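Local coordinates for protein glucose 1-dehydrogenase (Haloferax mediterranei, PDB 2B5W) that oxidises D-glucose and several related aldose sugars with a catalytic zinc ion, passing the electrons to NAD+ or, by preference, NADP+, at residues E22-S25 with G26-L29; V84-V87 with R88-P91; S93-E97 with Y98-D102; H121-S125 with E126-S130; D342-D345 with T346-K349. The protein carries 1 engineered substitution. All blocks are in the same frame, centred on the assembly; numbering follows the deposited sequence.

Interaction 1 of 5, residues E22-S25 with G26-L29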
loop_
_atom_site.group_PDB
_atom_site.type_symbol
_atom_site.label_atom_id
_atom_site.label_comp_id
_atom_site.label_asym_id
_atom_site.label_seq_id
_atom_site.Cartn_x
_atom_site.Cartn_y
_atom_site.Cartn_z
ATOM N N GLU A 22 -3.439 -6.813 42.056
ATOM C CA GLU A 22 -2.878 -5.648 42.728
ATOM C C GLU A 22 -1.951 -4.940 41.732
ATOM O O GLU A 22 -1.148 -5.566 41.040
ATOM C CB GLU A 22 -2.089 -6.053 44.003
ATOM C CG GLU A 22 -2.893 -6.913 44.975
ATOM C CD GLU A 22 -2.149 -7.208 46.273
ATOM O OE1 GLU A 22 -0.901 -7.209 46.261
ATOM O OE2 GLU A 22 -2.817 -7.436 47.299
ATOM N N PRO A 23 -2.050 -3.619 41.644
ATOM C CA PRO A 23 -1.249 -2.842 40.702
ATOM C C PRO A 23 0.222 -2.794 41.090
ATOM O O PRO A 23 0.536 -2.589 42.262
ATOM C CB PRO A 23 -1.848 -1.442 40.782
ATOM C CG PRO A 23 -2.530 -1.384 42.066
ATOM C CD PRO A 23 -2.952 -2.784 42.439
ATOM N N GLU A 24 1.077 -3.054 40.116
ATOM C CA GLU A 24 2.519 -2.842 40.224
ATOM C C GLU A 24 2.866 -1.388 39.967
ATOM O O GLU A 24 2.019 -0.592 39.588
ATOM C CB GLU A 24 3.264 -3.752 39.245
ATOM C CG GLU A 24 2.958 -5.224 39.468
ATOM C CD GLU A 24 4.037 -6.154 38.952
ATOM O OE1 GLU A 24 4.454 -5.984 37.792
ATOM O OE2 GLU A 24 4.457 -7.057 39.705
ATOM N N SER A 25 4.113 -1.009 40.192
ATOM C CA SER A 25 4.505 0.372 39.937
ATOM C C SER A 25 4.170 0.784 38.519
ATOM O O SER A 25 4.430 0.029 37.574
ATOM C CB SER A 25 6.014 0.555 40.126
ATOM O OG SER A 25 6.401 1.917 39.953
ATOM N N GLY A 26 3.647 1.996 38.377
ATOM C CA GLY A 26 3.287 2.532 37.077
ATOM C C GLY A 26 1.918 2.071 36.598
ATOM O O GLY A 26 1.510 2.494 35.525
ATOM N N GLU A 27 1.255 1.223 37.374
ATOM C CA GLU A 27 -0.077 0.689 37.037
ATOM C C GLU A 27 -1.175 1.265 37.947
ATOM O O GLU A 27 -0.982 1.502 39.145
ATOM C CB GLU A 27 -0.113 -0.841 37.185
ATOM C CG GLU A 27 0.906 -1.611 36.359
ATOM C CD GLU A 27 0.721 -3.120 36.427
ATOM O OE1 GLU A 27 0.222 -3.642 37.458
ATOM O OE2 GLU A 27 1.056 -3.773 35.408
ATOM N N ALA A 28 -2.393 1.377 37.406
ATOM C CA ALA A 28 -3.579 1.628 38.194
ATOM C C ALA A 28 -4.489 0.400 38.259
ATOM O O ALA A 28 -4.457 -0.475 37.400
ATOM C CB ALA A 28 -4.368 2.769 37.604
ATOM N N LEU A 29 -5.275 0.345 39.313
ATOM C CA LEU A 29 -6.377 -0.617 39.457
ATOM C C LEU A 29 -7.674 0.006 38.958
ATOM O O LEU A 29 -8.052 1.103 39.348
ATOM C CB LEU A 29 -6.554 -1.066 40.907
ATOM C CG LEU A 29 -7.635 -2.091 41.169
ATOM C CD1 LEU A 29 -7.252 -3.424 40.569
ATOM C CD2 LEU A 29 -7.908 -2.234 42.668
#
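Glu24 to Glu27 make a type II beta turn that sends the chain back on itself, the short runs 22-25 and 26-29 heading 159° apart, and Glu27 N closes it on Glu24 O at 3.0 Å. The side chain of Glu27 adds a second tie. Its CG stands anti to its own carbonyl carbon (chi1 -57°) and the chain beyond is extended, which swings the carboxylate back over the first limb until OE1 takes the backbone N-H of Glu24, N to OE1 2.9 Å. The donor comes at OE1 from above the carboxylate plane, 37° out of it. OE1 also lies 3.5 Å from Glu24 CB, and the two glutamate chains run side by side, pointing the same way. Their carboxylates stay apart, Glu24 OE1 and Glu27 OE2 being 4.7 Å from each other; the Glu24 N-H probably helps to steady the charge on Glu27. This turn leads into strand 27-37 of the GroES-like domain, where Ala28 pairs with Ser130 of strand 127-131. Gly26 takes a positive phi, and a side chain there would clash with Ser25 O. On the inner side Pro23 faces the strand: its CB sits 3.5 Å from Glu27 O, and CG meets Leu29 CB at 4.2 Å. At the bend, Asp74 accepts from both Gly26 N and Ser25 OG.

Interaction 2 of 5, residues V84-V87 with R88-P91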
loop_
_atom_site.group_PDB
_atom_site.type_symbol
_atom_site.label_atom_id
_atom_site.label_comp_id
_atom_site.label_asym_id
_atom_site.label_seq_id
_atom_site.Cartn_x
_atom_site.Cartn_y
_atom_site.Cartn_z
ATOM N N VAL A 84 -10.145 3.553 29.033
ATOM C CA VAL A 84 -10.132 2.429 28.131
ATOM C C VAL A 84 -8.690 1.952 27.997
ATOM O O VAL A 84 -7.804 2.731 27.633
ATOM C CB VAL A 84 -10.679 2.847 26.735
ATOM C CG1 VAL A 84 -10.484 1.757 25.749
ATOM C CG2 VAL A 84 -12.154 3.250 26.843
ATOM N N PRO A 85 -8.431 0.676 28.242
ATOM C CA PRO A 85 -7.071 0.143 28.067
ATOM C C PRO A 85 -6.762 -0.210 26.618
ATOM O O PRO A 85 -7.626 -0.742 25.885
ATOM C CB PRO A 85 -7.102 -1.160 28.911
ATOM C CG PRO A 85 -8.523 -1.617 28.791
ATOM C CD PRO A 85 -9.377 -0.350 28.740
ATOM N N THR A 86 -5.499 -0.027 26.220
ATOM C CA THR A 86 -5.037 -0.602 24.968
ATOM C C THR A 86 -4.868 -2.112 25.194
ATOM O O THR A 86 -4.974 -2.613 26.325
ATOM C CB THR A 86 -3.718 -0.003 24.487
ATOM O OG1 THR A 86 -2.703 -0.346 25.450
ATOM C CG2 THR A 86 -3.776 1.507 24.414
ATOM N N VAL A 87 -4.639 -2.807 24.117
ATOM C CA VAL A 87 -4.647 -4.261 24.103
ATOM C C VAL A 87 -3.271 -4.900 24.215
ATOM O O VAL A 87 -3.120 -5.942 24.860
ATOM C CB VAL A 87 -5.354 -4.738 22.830
ATOM C CG1 VAL A 87 -5.431 -6.253 22.785
ATOM C CG2 VAL A 87 -6.794 -4.171 22.780
ATOM N N ARG A 88 -2.234 -4.290 23.619
ATOM C CA ARG A 88 -0.956 -4.977 23.583
ATOM C C ARG A 88 -0.087 -4.680 24.770
ATOM O O ARG A 88 -0.014 -3.560 25.260
ATOM C CB ARG A 88 -0.209 -4.662 22.289
ATOM C CG ARG A 88 -0.761 -5.388 21.111
ATOM C CD ARG A 88 -0.027 -5.213 19.805
ATOM N NE ARG A 88 -0.624 -6.040 18.753
ATOM C CZ ARG A 88 -0.072 -6.242 17.567
ATOM N NH1 ARG A 88 1.083 -5.669 17.266
ATOM N NH2 ARG A 88 -0.648 -7.057 16.689
ATOM N N ARG A 89 0.564 -5.737 25.232
ATOM C CA ARG A 89 1.503 -5.682 26.359
ATOM C C ARG A 89 2.763 -6.437 25.959
ATOM O O ARG A 89 2.736 -7.323 25.095
ATOM C CB ARG A 89 0.882 -6.297 27.606
ATOM C CG ARG A 89 -0.366 -5.580 28.080
ATOM C CD ARG A 89 -0.132 -4.223 28.717
ATOM N NE ARG A 89 -1.371 -3.630 29.188
ATOM C CZ ARG A 89 -2.217 -2.939 28.405
ATOM N NH1 ARG A 89 -1.950 -2.706 27.146
ATOM N NH2 ARG A 89 -3.326 -2.479 28.914
ATOM N N PRO A 90 3.869 -6.110 26.608
ATOM C CA PRO A 90 5.139 -6.773 26.278
ATOM C C PRO A 90 5.085 -8.263 26.508
ATOM O O PRO A 90 4.397 -8.723 27.442
ATOM C CB PRO A 90 6.157 -6.100 27.218
ATOM C CG PRO A 90 5.498 -5.010 27.875
ATOM C CD PRO A 90 4.031 -5.057 27.621
ATOM N N PRO A 91 5.792 -9.022 25.676
ATOM C CA PRO A 91 5.814 -10.481 25.793
ATOM C C PRO A 91 6.738 -10.919 26.952
ATOM O O PRO A 91 7.264 -10.078 27.679
ATOM C CB PRO A 91 6.389 -10.923 24.446
ATOM C CG PRO A 91 7.299 -9.848 24.092
ATOM C CD PRO A 91 6.662 -8.557 24.581
#
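Thr86 and Arg89 meet across the link where the chain leaves strand 82-85 of the large mixed sheet and enters strand 88-89, in the GroES-like domain beside the substrate site. Arg89 folds its side chain back over this link. The bend falls at its second torsion (chi2 -72°), and it brings the guanidinium alongside the backbone of Thr86. NH1 donates to Thr86 OG1 at 3.0 Å, with the hydroxyl oxygen tilted 24° from the guanidinium plane. Thr86 O is shared by two weak bonds, from Arg89 NH1 and from Arg89 NH2. A straighter bond runs from Arg89 NH1 to Arg88 O at 2.8 Å; the oxygen lies in the guanidinium plane, but NH1 meets the carbonyl from above its own plane. Pro85 CB adds packing at the in-plane edge, 4.0 Å from Arg89 NH2. Outside the link, Tyr123 OH also bonds Thr86 O, and Ser130 OG takes Arg89 NH2. Arg88 turns the other way, forming a salt bridge with Glu114, a substrate-binding residue, and bonding to Pro104 O. One buried cation thus gathers a hydroxyl and two carbonyl oxygens of its own link, which satisfies these polar atoms and probably holds the bend rigid.

Interaction 3 of 5, residues S93-E97 with Y98-D102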
loop_
_atom_site.group_PDB
_atom_site.type_symbol
_atom_site.label_atom_id
_atom_site.label_comp_id
_atom_site.label_asym_id
_atom_site.label_seq_id
_atom_site.Cartn_x
_atom_site.Cartn_y
_atom_site.Cartn_z
ATOM N N SER A 93 9.700 -12.059 27.002
ATOM C CA SER A 93 11.062 -11.534 26.840
ATOM C C SER A 93 11.234 -10.086 27.300
ATOM O O SER A 93 12.337 -9.555 27.298
ATOM C CB SER A 93 11.474 -11.630 25.363
ATOM O OG SER A 93 10.545 -10.977 24.499
ATOM N N GLY A 94 10.138 -9.433 27.657
ATOM C CA GLY A 94 10.176 -8.097 28.180
ATOM C C GLY A 94 10.043 -7.096 27.042
ATOM O O GLY A 94 9.544 -7.425 25.960
ATOM N N THR A 95 10.514 -5.886 27.292
ATOM C CA THR A 95 10.308 -4.789 26.370
ATOM C C THR A 95 11.150 -4.985 25.105
ATOM O O THR A 95 12.045 -5.849 25.026
ATOM C CB THR A 95 10.596 -3.457 27.048
ATOM O OG1 THR A 95 10.070 -2.370 26.261
ATOM C CG2 THR A 95 12.116 -3.188 27.110
ATOM N N ASN A 96 10.786 -4.233 24.081
ATOM C CA ASN A 96 11.476 -4.266 22.802
ATOM C C ASN A 96 11.284 -2.912 22.103
ATOM O O ASN A 96 10.612 -2.050 22.636
ATOM C CB ASN A 96 11.003 -5.472 21.966
ATOM C CG ASN A 96 9.500 -5.434 21.648
ATOM O OD1 ASN A 96 8.989 -4.391 21.279
ATOM N ND2 ASN A 96 8.835 -6.588 21.721
ATOM N N GLU A 97 11.879 -2.739 20.925
ATOM C CA GLU A 97 11.841 -1.475 20.208
ATOM C C GLU A 97 10.409 -0.965 19.962
ATOM O O GLU A 97 10.173 0.247 19.933
ATOM C CB GLU A 97 12.569 -1.610 18.864
ATOM C CG GLU A 97 11.929 -2.588 17.880
ATOM C CD GLU A 97 12.584 -2.527 16.523
ATOM O OE1 GLU A 97 13.260 -3.504 16.192
ATOM O OE2 GLU A 97 12.441 -1.509 15.805
ATOM N N TYR A 98 9.482 -1.889 19.757
ATOM C CA TYR A 98 8.110 -1.469 19.419
ATOM C C TYR A 98 7.450 -0.839 20.622
ATOM O O TYR A 98 6.789 0.192 20.510
ATOM C CB TYR A 98 7.311 -2.631 18.841
ATOM C CG TYR A 98 7.959 -3.134 17.574
ATOM C CD1 TYR A 98 8.777 -4.231 17.597
ATOM C CD2 TYR A 98 7.775 -2.461 16.383
ATOM C CE1 TYR A 98 9.384 -4.682 16.461
ATOM C CE2 TYR A 98 8.388 -2.888 15.230
ATOM C CZ TYR A 98 9.200 -4.008 15.275
ATOM O OH TYR A 98 9.815 -4.472 14.132
ATOM N N PHE A 99 7.644 -1.424 21.801
ATOM C CA PHE A 99 7.126 -0.832 23.020
ATOM C C PHE A 99 7.902 0.432 23.429
ATOM O O PHE A 99 7.315 1.437 23.839
ATOM C CB PHE A 99 7.080 -1.881 24.150
ATOM C CG PHE A 99 5.993 -2.920 23.949
ATOM C CD1 PHE A 99 4.748 -2.728 24.482
ATOM C CD2 PHE A 99 6.194 -4.022 23.159
ATOM C CE1 PHE A 99 3.729 -3.652 24.269
ATOM C CE2 PHE A 99 5.184 -4.942 22.917
ATOM C CZ PHE A 99 3.921 -4.734 23.491
ATOM N N GLU A 100 9.229 0.397 23.302
ATOM C CA GLU A 100 10.048 1.562 23.654
ATOM C C GLU A 100 9.781 2.809 22.805
ATOM O O GLU A 100 9.800 3.928 23.324
ATOM C CB GLU A 100 11.546 1.186 23.576
ATOM C CG GLU A 100 11.972 0.178 24.640
ATOM C CD GLU A 100 11.749 0.677 26.063
ATOM O OE1 GLU A 100 12.162 1.810 26.378
ATOM O OE2 GLU A 100 11.148 -0.067 26.864
ATOM N N ARG A 101 9.422 2.587 21.536
ATOM C CA ARG A 101 9.111 3.666 20.590
ATOM C C ARG A 101 7.611 3.957 20.549
ATOM O O ARG A 101 7.159 4.710 19.685
ATOM C CB ARG A 101 9.559 3.275 19.178
ATOM C CG ARG A 101 11.079 3.180 19.039
ATOM C CD ARG A 101 11.526 2.707 17.654
ATOM N NE ARG A 101 12.988 2.615 17.524
ATOM C CZ ARG A 101 13.617 2.224 16.406
ATOM N NH1 ARG A 101 12.927 1.884 15.310
ATOM N NH2 ARG A 101 14.948 2.140 16.288
ATOM N N ASP A 102 6.807 3.406 21.474
ATOM C CA ASP A 102 5.364 3.719 21.575
ATOM C C ASP A 102 4.626 3.328 20.314
ATOM O O ASP A 102 3.700 4.040 19.882
ATOM C CB ASP A 102 5.120 5.215 21.852
ATOM C CG ASP A 102 5.798 5.687 23.086
ATOM O OD1 ASP A 102 5.553 5.108 24.153
ATOM O OD2 ASP A 102 6.596 6.648 23.075
#
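Asn96 is the N-cap of the short helix 97-100, and round its side chain the contact is tight. Its CG is tucked between the backbone N and carbonyl carbon (chi1 61°), which turns OD1 toward the first turn: OD1 accepts from Phe99 N at 3.3 Å and, weakly, from Tyr98 N at 3.0 Å. Asn96 O takes Glu100 N at 2.9 Å, almost straight along its C=O. Asn96 ND2 is held from outside by Met111 O; Asn96 N is buried with no partner in the model. Just ahead of the cap, exposed but firm, Thr95 OG1 donates to the anti lone pair of Glu100 OE2 at 2.6 Å. The outer side is looser. Glu97 CG lies over a face of the Tyr98 ring, a CH-pi contact 3.8 Å from the centroid, and Glu97 OE2 over a face of the Arg101 guanidinium, 3.5 Å from NH1 with no N-H aimed at it. Here Tyr98 packs on Asn266 and Arg101 on Asp170 of the second subunit. Directed bonds, Arg101 N to Glu97 O among them, set the helix backbone, whereas the Glu97 carboxylate and Arg101 guanidinium attract through charge alone.

Interaction 4 of 5, residues H121-S125 with E126-S130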
loop_
_atom_site.group_PDB
_atom_site.type_symbol
_atom_site.label_atom_id
_atom_site.label_comp_id
_atom_site.label_asym_id
_atom_site.label_seq_id
_atom_site.Cartn_x
_atom_site.Cartn_y
_atom_site.Cartn_z
ATOM N N HIS A 121 -4.302 -12.549 29.894
ATOM C CA HIS A 121 -5.703 -12.442 30.257
ATOM C C HIS A 121 -6.268 -11.085 29.865
ATOM O O HIS A 121 -5.577 -10.082 29.915
ATOM C CB HIS A 121 -5.886 -12.613 31.749
ATOM C CG HIS A 121 -5.558 -13.987 32.216
ATOM N ND1 HIS A 121 -6.148 -15.098 31.668
ATOM C CD2 HIS A 121 -4.682 -14.429 33.149
ATOM C CE1 HIS A 121 -5.657 -16.180 32.261
ATOM N NE2 HIS A 121 -4.766 -15.803 33.155
ATOM N N GLY A 122 -7.537 -11.130 29.499
ATOM C CA GLY A 122 -8.278 -9.962 29.051
ATOM C C GLY A 122 -8.928 -9.215 30.200
ATOM O O GLY A 122 -8.461 -9.259 31.348
ATOM N N TYR A 123 -10.039 -8.539 29.877
ATOM C CA TYR A 123 -10.651 -7.562 30.736
ATOM C C TYR A 123 -12.030 -7.948 31.297
ATOM O O TYR A 123 -12.591 -7.179 32.085
ATOM C CB TYR A 123 -10.784 -6.227 29.987
ATOM C CG TYR A 123 -9.457 -5.686 29.495
ATOM C CD1 TYR A 123 -8.428 -5.424 30.388
ATOM C CD2 TYR A 123 -9.221 -5.443 28.138
ATOM C CE1 TYR A 123 -7.213 -4.947 29.951
ATOM C CE2 TYR A 123 -8.017 -4.990 27.709
ATOM C CZ TYR A 123 -7.012 -4.740 28.613
ATOM O OH TYR A 123 -5.778 -4.268 28.213
ATOM N N MET A 124 -12.540 -9.131 30.932
ATOM C CA MET A 124 -13.832 -9.582 31.433
ATOM C C MET A 124 -13.695 -10.131 32.851
ATOM O O MET A 124 -13.865 -11.328 33.093
ATOM C CB MET A 124 -14.470 -10.629 30.519
ATOM C CG MET A 124 -14.975 -10.043 29.252
ATOM S SD MET A 124 -15.801 -11.250 28.224
ATOM C CE MET A 124 -16.298 -10.164 26.862
ATOM N N SER A 125 -13.365 -9.248 33.766
ATOM C CA SER A 125 -13.243 -9.553 35.178
ATOM C C SER A 125 -13.714 -8.324 35.908
ATOM O O SER A 125 -13.777 -7.248 35.325
ATOM C CB SER A 125 -11.796 -9.918 35.564
ATOM O OG SER A 125 -10.859 -8.908 35.247
ATOM N N GLU A 126 -14.076 -8.449 37.186
ATOM C CA GLU A 126 -14.607 -7.301 37.888
ATOM C C GLU A 126 -13.604 -6.169 38.037
ATOM O O GLU A 126 -14.000 -5.016 38.097
ATOM C CB GLU A 126 -15.188 -7.734 39.246
ATOM C CG GLU A 126 -16.382 -8.653 39.053
ATOM C CD GLU A 126 -17.041 -9.083 40.344
ATOM O OE1 GLU A 126 -16.477 -9.946 41.046
ATOM O OE2 GLU A 126 -18.149 -8.583 40.629
ATOM N N PHE A 127 -12.322 -6.515 38.110
ATOM C CA PHE A 127 -11.215 -5.559 38.211
ATOM C C PHE A 127 -10.080 -5.990 37.302
ATOM O O PHE A 127 -9.905 -7.169 36.999
ATOM C CB PHE A 127 -10.672 -5.434 39.638
ATOM C CG PHE A 127 -11.672 -4.944 40.625
ATOM C CD1 PHE A 127 -11.768 -3.593 40.953
ATOM C CD2 PHE A 127 -12.574 -5.837 41.193
ATOM C CE1 PHE A 127 -12.728 -3.158 41.849
ATOM C CE2 PHE A 127 -13.537 -5.399 42.073
ATOM C CZ PHE A 127 -13.614 -4.067 42.411
ATOM N N PHE A 128 -9.298 -5.009 36.851
ATOM C CA PHE A 128 -8.052 -5.278 36.164
ATOM C C PHE A 128 -7.038 -4.165 36.457
ATOM O O PHE A 128 -7.419 -3.077 36.914
ATOM C CB PHE A 128 -8.262 -5.482 34.643
ATOM C CG PHE A 128 -8.745 -4.269 33.892
ATOM C CD1 PHE A 128 -10.108 -4.031 33.727
ATOM C CD2 PHE A 128 -7.840 -3.365 33.362
ATOM C CE1 PHE A 128 -10.557 -2.912 33.014
ATOM C CE2 PHE A 128 -8.274 -2.228 32.655
ATOM C CZ PHE A 128 -9.614 -1.999 32.491
ATOM N N THR A 129 -5.771 -4.462 36.209
ATOM C CA THR A 129 -4.742 -3.466 36.241
ATOM C C THR A 129 -4.221 -3.165 34.870
ATOM O O THR A 129 -4.343 -3.961 33.950
ATOM C CB THR A 129 -3.579 -3.922 37.127
ATOM O OG1 THR A 129 -3.063 -5.182 36.651
ATOM C CG2 THR A 129 -4.084 -4.162 38.561
ATOM N N SER A 130 -3.565 -2.014 34.729
ATOM C CA SER A 130 -2.769 -1.728 33.534
ATOM C C SER A 130 -1.833 -0.572 33.790
ATOM O O SER A 130 -2.148 0.294 34.603
ATOM C CB SER A 130 -3.648 -1.340 32.309
ATOM O OG SER A 130 -4.191 -2.506 31.668
#
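Tyr123 and Phe128 form the aromatic part of this contact, where the loop after strand 119-120 turns into strand 127-131 of the GroES-like domain. They pack edge to face: Tyr123 CD1 stands over the centre of the Phe128 ring, 3.7 Å from CD2, with centroids 4.7 Å apart and the planes at 54°. With chi1 at 65°, Phe128 CG is flanked by its own N and carbonyl carbon, and the ring is carried from the strand toward the loop. Val30 and Thr32 of strand 27-37, Pro85 and Arg115 also touch it. With an alanine here, the Tyr123 edge is likely to lose the face it rests on, and a gap would open against the loop. The Tyr123 side chain comes within about 5 Å of that of the zinc ligand His63, nearest atoms.

The polar part is a pair of short hydroxyl bonds. Ser125 OG donates to Phe127 O at 2.6 Å, arriving from above the carbonyl plane, 42° out of it, and so ties the turn to the first strand residues. Further on, Ser130 OG donates to Thr129 O at 2.7 Å. In the backbone, Met124 centres an inverse gamma turn, with a weak Ser125 N to Tyr123 O bond of 2.8 Å. The tyrosine therefore does two jobs, its carbon edge filling the core while its hydroxyl satisfies the buried carbonyl of Thr86.

Interaction 5 of 5, residues D342-D345 with T346-K349. With K (potassium ion), chain D.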
loop_
_atom_site.group_PDB
_atom_site.type_symbol
_atom_site.label_atom_id
_atom_site.label_comp_id
_atom_site.label_asym_id
_atom_site.label_seq_id
_atom_site.Cartn_x
_atom_site.Cartn_y
_atom_site.Cartn_z
ATOM N N ASP A 342 -24.057 -14.587 21.816
ATOM C CA ASP A 342 -24.975 -15.007 20.754
ATOM C C ASP A 342 -24.360 -14.665 19.427
ATOM O O ASP A 342 -23.716 -13.612 19.269
ATOM C CB ASP A 342 -26.322 -14.299 20.853
ATOM C CG ASP A 342 -27.236 -14.902 21.901
ATOM O OD1 ASP A 342 -26.900 -15.962 22.488
ATOM O OD2 ASP A 342 -28.324 -14.356 22.188
ATOM N N ASP A 343 -24.572 -15.535 18.454
ATOM C CA ASP A 343 -23.890 -15.378 17.185
ATOM C C ASP A 343 -24.840 -15.543 15.995
ATOM O O ASP A 343 -24.507 -16.198 15.006
ATOM C CB ASP A 343 -22.655 -16.306 17.128
ATOM C CG ASP A 343 -22.943 -17.670 16.531
ATOM O OD1 ASP A 343 -23.918 -18.332 16.954
ATOM O OD2 ASP A 343 -22.224 -18.162 15.634
ATOM N N ASP A 344 -26.006 -14.915 16.081
ATOM C CA ASP A 344 -26.928 -14.975 14.960
ATOM C C ASP A 344 -27.033 -13.633 14.251
ATOM O O ASP A 344 -26.390 -12.648 14.655
ATOM C CB ASP A 344 -28.257 -15.582 15.368
ATOM C CG ASP A 344 -28.988 -14.780 16.370
ATOM O OD1 ASP A 344 -29.053 -13.540 16.220
ATOM O OD2 ASP A 344 -29.576 -15.333 17.320
ATOM N N ASP A 345 -27.791 -13.604 13.163
ATOM C CA ASP A 345 -27.861 -12.424 12.305
ATOM C C ASP A 345 -28.445 -11.192 12.994
ATOM O O ASP A 345 -28.123 -10.068 12.602
ATOM C CB ASP A 345 -28.664 -12.703 11.034
ATOM C CG ASP A 345 -27.987 -13.661 10.103
ATOM O OD1 ASP A 345 -26.803 -14.030 10.332
ATOM O OD2 ASP A 345 -28.598 -14.117 9.104
ATOM N N THR A 346 -29.346 -11.372 13.971
ATOM C CA THR A 346 -29.891 -10.220 14.686
ATOM C C THR A 346 -29.004 -9.662 15.795
ATOM O O THR A 346 -29.399 -8.674 16.453
ATOM C CB THR A 346 -31.249 -10.535 15.300
ATOM O OG1 THR A 346 -31.128 -11.647 16.186
ATOM C CG2 THR A 346 -32.233 -10.933 14.245
ATOM N N THR A 347 -27.857 -10.312 16.031
ATOM C CA THR A 347 -26.888 -9.859 17.030
ATOM C C THR A 347 -25.843 -9.098 16.278
ATOM O O THR A 347 -25.238 -9.627 15.378
ATOM C CB THR A 347 -26.279 -11.046 17.751
ATOM O OG1 THR A 347 -27.332 -11.806 18.382
ATOM C CG2 THR A 347 -25.430 -10.589 18.898
ATOM N N ILE A 348 -25.681 -7.815 16.580
ATOM C CA ILE A 348 -24.673 -7.033 15.872
ATOM C C ILE A 348 -23.510 -6.767 16.827
ATOM O O ILE A 348 -22.463 -7.369 16.683
ATOM C CB ILE A 348 -25.256 -5.760 15.294
ATOM C CG1 ILE A 348 -26.368 -6.118 14.302
ATOM C CG2 ILE A 348 -24.140 -4.939 14.612
ATOM C CD1 ILE A 348 -27.107 -4.935 13.775
ATOM N N LYS A 349 -23.695 -5.871 17.777
ATOM C CA LYS A 349 -22.704 -5.627 18.808
ATOM C C LYS A 349 -23.290 -5.814 20.201
ATOM O O LYS A 349 -24.339 -5.271 20.491
ATOM C CB LYS A 349 -22.186 -4.193 18.704
ATOM C CG LYS A 349 -21.115 -3.854 19.685
ATOM C CD LYS A 349 -19.857 -4.620 19.292
ATOM C CE LYS A 349 -18.694 -4.295 20.129
ATOM N NZ LYS A 349 -17.575 -5.131 19.641
HETATM K K K D . -23.962 -11.429 13.847
#
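The carboxylate of Asp344 has a threonine hydroxyl on each face: Thr346 OG1 and Thr347 OG1 come to OD1 from opposite sides of its plane. Thr346 OG1 donates at 2.8 Å on the syn side of OD1, 32° out of plane, and Thr347 OG1 donates more steeply from above, at 3.3 Å. OD1 also takes a weak bond from Thr346 N, in the manner of an Asx turn. Around this group runs a type I beta turn from Asp344 to Thr347, closed by Thr347 N to Asp344 O at 3.1 Å, in the loop before strand 349-353. Asp344 can serve all of these donors because its CG lies opposite the alpha hydrogen (chi1 64°), which folds the carboxylate over the turn. Thr347 gives its OG1 to that carboxylate, while its CG2 methyl packs against Asp342 O at 3.5 Å. A valine in place of Thr347 has no hydroxyl to give OD1, so the carboxylate would probably be held from the Thr346 side only and could tilt more easily. The surface loop also borders the cofactor: Asp345 lies about 4 Å from NADP by nearest side-chain atoms and forms a long, weak ion pair with Arg208. Two carbonyl oxygens at the ends of the turn face the same potassium ion, Asp344 O at 2.8 Å and Thr347 O at 2.7 Å.

How the interactions relate
Interactions 2 and 4 are the buried pair, and they touch: hydrogen bonds join Thr86 and Arg89 to Tyr123 and Ser130, so the arginine's polar network and the aromatic pair share one interior. Interactions 1, 3 and 5 are surface contacts, relying on backbone turns, caps and carboxylates. Interaction 1 is joined to interaction 4 through neighbouring strands 27-37 and 127-131, Ala28 N to Ser130 O. Interaction 3 rests on interaction 2, the Phe99 ring packing on the Arg89-Pro90 backbone. Interaction 5 stands apart: it belongs to the nucleotide-binding part of the chain, beside NADP, its nearest atoms about 9 Å from those of interaction 4, and it alone binds a potassium ion.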